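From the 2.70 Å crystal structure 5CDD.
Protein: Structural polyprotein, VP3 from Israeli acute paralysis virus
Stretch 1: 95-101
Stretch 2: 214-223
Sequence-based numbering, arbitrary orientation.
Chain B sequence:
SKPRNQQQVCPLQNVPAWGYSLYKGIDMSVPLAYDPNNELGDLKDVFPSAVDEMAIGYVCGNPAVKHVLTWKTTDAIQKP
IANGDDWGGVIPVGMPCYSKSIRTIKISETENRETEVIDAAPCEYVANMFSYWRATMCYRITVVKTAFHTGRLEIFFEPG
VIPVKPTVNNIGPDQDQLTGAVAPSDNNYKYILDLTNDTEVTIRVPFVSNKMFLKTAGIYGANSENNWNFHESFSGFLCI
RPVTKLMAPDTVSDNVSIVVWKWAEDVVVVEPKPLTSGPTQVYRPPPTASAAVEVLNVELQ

Stretch 1 (95-101) MPCYSKS
Stretch 2, residues 214-223: LKTAGIYGAN

Stretch 1 contains no helix and runs mostly extended toward S101, which lies in a strand. M95 starts it at phi/psi -71/-38. P96 and C97 then open out, at -62/164 and -83/142. Y98 breaks the extended path at -120/-17. S99 at -106/140 and K100 at -149/161 restore it, and S101 continues at -126/146.

Stretch 2 leaves a short strand, L214 to K215, with phi/psi -115/155 and -65/160. T216 follows at -112/11. Two overlapping turns come next. A type II' turn spans A217 to Y220, with A217 at -60/-45, G218 at 62/-135 and I219 at -84/-9. It is closed by a weak hydrogen bond from Y220 N to A217 O, 3.4 Å. A type II turn spans I219 to A222, with Y220 at -50/116 and G221 at 59/28. Its hydrogen bond, A222 N to I219 O, is 2.9 Å. A222 and N223 then extend, at -91/131 and -160/-160.

The register is set by two CA pairs. P96 CA lies 5.2 Å from G218 CA, and Y98 CA lies 4.7 Å from I219 CA. Both sequences advance in the same sense through this crossing. One backbone hydrogen bond joins the stretches: I219 N donates to C97 O at 2.9 Å, with an angle of 147° at the hydrogen. The same C97 O receives a CA-H contact from G218 CA at 3.4 Å.

G218 suits this place twice over. Its positive phi favours glycine, and an ideal CB would sit 2.4 Å from C97 O, a clash. G221 also has a positive phi, but a CB there would meet nothing of stretch 1.

P96 points toward stretch 2, its ring in the C-gamma exo pucker. P96 CG packs 3.5 Å from K215 O and 3.6 Å from T216 CA. P96 CB lies 4.0 Å from G218 CA. The compact ring thus covers the backbone leading into the first turn.

I219 loses the most surface to the other stretch. Its side chain points toward stretch 1, with chi1 t and chi2 p. I219 CB lies 3.3 Å from Y98 O. I219 CG1 meets K100 CD at 3.4 Å, so the isoleucine packs on the aliphatic part of the lysine.

K100 also points toward its partner. Chi1 is p and chi2 to chi4 are all t, giving an extended chain that carries the amine to the second turn. K100 NZ donates to I219 O at 3.0 Å and to A222 O at 2.8 Å. Lysine suits the place because its methylenes pack on I219 while its amine serves carbonyls at both ends of the turn. A222 points toward stretch 1, with A222 CB 4.0 Å from K100 NZ.

Y98 and S99 direct their CB atoms away, both with chi1 p. Y98 OH and S99 OG bond elsewhere in the structure. In total, 384 Å² is buried between the stretches, counting both sides.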

# COMPACT_ATOMS: atom_id res chain seq x y z
N MET B 95 -17.01 37.14 32.54
CA MET B 95 -17.77 36.87 31.33
C MET B 95 -19.24 36.55 31.59
O MET B 95 -20.11 36.97 30.83
CB MET B 95 -17.12 35.73 30.54
CG MET B 95 -17.43 35.74 29.05
SD MET B 95 -16.33 34.67 28.10
CE MET B 95 -17.46 33.40 27.56
N PRO B 96 -19.54 35.82 32.68
CA PRO B 96 -20.93 35.47 33.01
C PRO B 96 -21.77 36.72 33.29
O PRO B 96 -21.23 37.80 33.52
CB PRO B 96 -20.79 34.59 34.25
CG PRO B 96 -19.46 33.96 34.06
CD PRO B 96 -18.62 35.12 33.59
N CYS B 97 -23.09 36.57 33.28
CA CYS B 97 -23.97 37.70 33.55
C CYS B 97 -24.11 37.91 35.05
O CYS B 97 -24.17 36.94 35.82
CB CYS B 97 -25.35 37.46 32.92
SG CYS B 97 -26.30 38.98 32.70
N TYR B 98 -24.17 39.17 35.48
CA TYR B 98 -24.28 39.48 36.90
C TYR B 98 -25.53 40.27 37.27
O TYR B 98 -25.90 40.34 38.44
CB TYR B 98 -23.03 40.26 37.35
CG TYR B 98 -22.80 41.53 36.57
CD1 TYR B 98 -23.57 42.67 36.80
CD2 TYR B 98 -21.82 41.59 35.57
CE1 TYR B 98 -23.37 43.84 36.07
CE2 TYR B 98 -21.62 42.75 34.83
CZ TYR B 98 -22.39 43.87 35.08
OH TYR B 98 -22.20 45.02 34.35
N SER B 99 -26.18 40.86 36.27
CA SER B 99 -27.38 41.65 36.53
C SER B 99 -28.65 40.94 36.08
O SER B 99 -28.68 40.30 35.03
CB SER B 99 -27.28 43.00 35.82
OG SER B 99 -27.18 42.84 34.41
N LYS B 100 -29.69 41.05 36.89
CA LYS B 100 -30.97 40.43 36.57
C LYS B 100 -32.12 41.26 37.13
O LYS B 100 -31.92 42.09 38.02
CB LYS B 100 -31.04 39.01 37.16
CG LYS B 100 -31.08 38.97 38.67
CD LYS B 100 -31.07 37.54 39.18
CE LYS B 100 -30.93 37.50 40.69
NZ LYS B 100 -30.72 36.11 41.19
N SER B 101 -33.31 41.03 36.59
CA SER B 101 -34.51 41.72 37.03
C SER B 101 -35.53 40.65 37.38
O SER B 101 -35.55 39.59 36.75
CB SER B 101 -35.04 42.61 35.91
OG SER B 101 -36.26 43.23 36.29
N LEU B 214 -13.02 30.00 35.71
CA LEU B 214 -14.02 30.42 36.68
C LEU B 214 -15.39 29.90 36.26
O LEU B 214 -15.63 29.64 35.08
CB LEU B 214 -14.06 31.95 36.79
CG LEU B 214 -12.87 32.61 37.49
CD1 LEU B 214 -12.99 34.12 37.37
CD2 LEU B 214 -12.82 32.19 38.95
N LYS B 215 -16.29 29.73 37.23
CA LYS B 215 -17.62 29.22 36.95
C LYS B 215 -18.42 30.19 36.08
O LYS B 215 -18.10 31.37 36.00
CB LYS B 215 -18.36 28.93 38.25
CG LYS B 215 -17.79 27.75 39.04
CD LYS B 215 -18.67 27.37 40.23
CE LYS B 215 -18.22 26.06 40.88
NZ LYS B 215 -16.87 26.15 41.50
N THR B 216 -19.45 29.68 35.43
CA THR B 216 -20.28 30.50 34.56
C THR B 216 -21.70 30.70 35.08
O THR B 216 -22.57 31.20 34.37
CB THR B 216 -20.38 29.88 33.14
OG1 THR B 216 -21.03 28.61 33.23
CG2 THR B 216 -18.99 29.73 32.53
N ALA B 217 -21.93 30.30 36.33
CA ALA B 217 -23.25 30.43 36.94
C ALA B 217 -23.70 31.88 37.00
O ALA B 217 -24.85 32.20 36.68
CB ALA B 217 -23.22 29.83 38.35
N GLY B 218 -22.79 32.76 37.40
CA GLY B 218 -23.13 34.17 37.50
C GLY B 218 -24.22 34.51 38.51
O GLY B 218 -24.22 34.02 39.64
N ILE B 219 -25.16 35.36 38.09
CA ILE B 219 -26.26 35.79 38.96
C ILE B 219 -27.44 34.82 38.99
O ILE B 219 -28.35 34.96 39.80
CB ILE B 219 -26.79 37.19 38.51
CG1 ILE B 219 -27.66 37.81 39.60
CG2 ILE B 219 -27.56 37.06 37.20
CD1 ILE B 219 -26.89 38.18 40.86
N TYR B 220 -27.42 33.82 38.12
CA TYR B 220 -28.50 32.83 38.05
C TYR B 220 -28.88 32.23 39.40
O TYR B 220 -28.08 31.53 40.03
CB TYR B 220 -28.12 31.71 37.07
CG TYR B 220 -29.20 30.68 36.83
CD1 TYR B 220 -29.49 29.71 37.80
CD2 TYR B 220 -29.90 30.64 35.63
CE1 TYR B 220 -30.45 28.72 37.56
CE2 TYR B 220 -30.87 29.66 35.39
CZ TYR B 220 -31.14 28.71 36.35
OH TYR B 220 -32.07 27.73 36.11
N GLY B 221 -30.11 32.49 39.81
CA GLY B 221 -30.62 31.98 41.08
C GLY B 221 -29.83 32.41 42.30
O GLY B 221 -29.80 31.69 43.30
N ALA B 222 -29.20 33.57 42.23
CA ALA B 222 -28.40 34.09 43.33
C ALA B 222 -29.21 34.98 44.27
O ALA B 222 -29.93 35.88 43.84
CB ALA B 222 -27.21 34.88 42.79
N ASN B 223 -29.10 34.71 45.57
CA ASN B 223 -29.81 35.47 46.59
C ASN B 223 -29.14 35.30 47.96
O ASN B 223 -27.98 34.92 48.05
CB ASN B 223 -31.27 35.04 46.66
CG ASN B 223 -31.44 33.54 46.78
OD1 ASN B 223 -30.84 32.90 47.65
ND2 ASN B 223 -32.26 32.96 45.91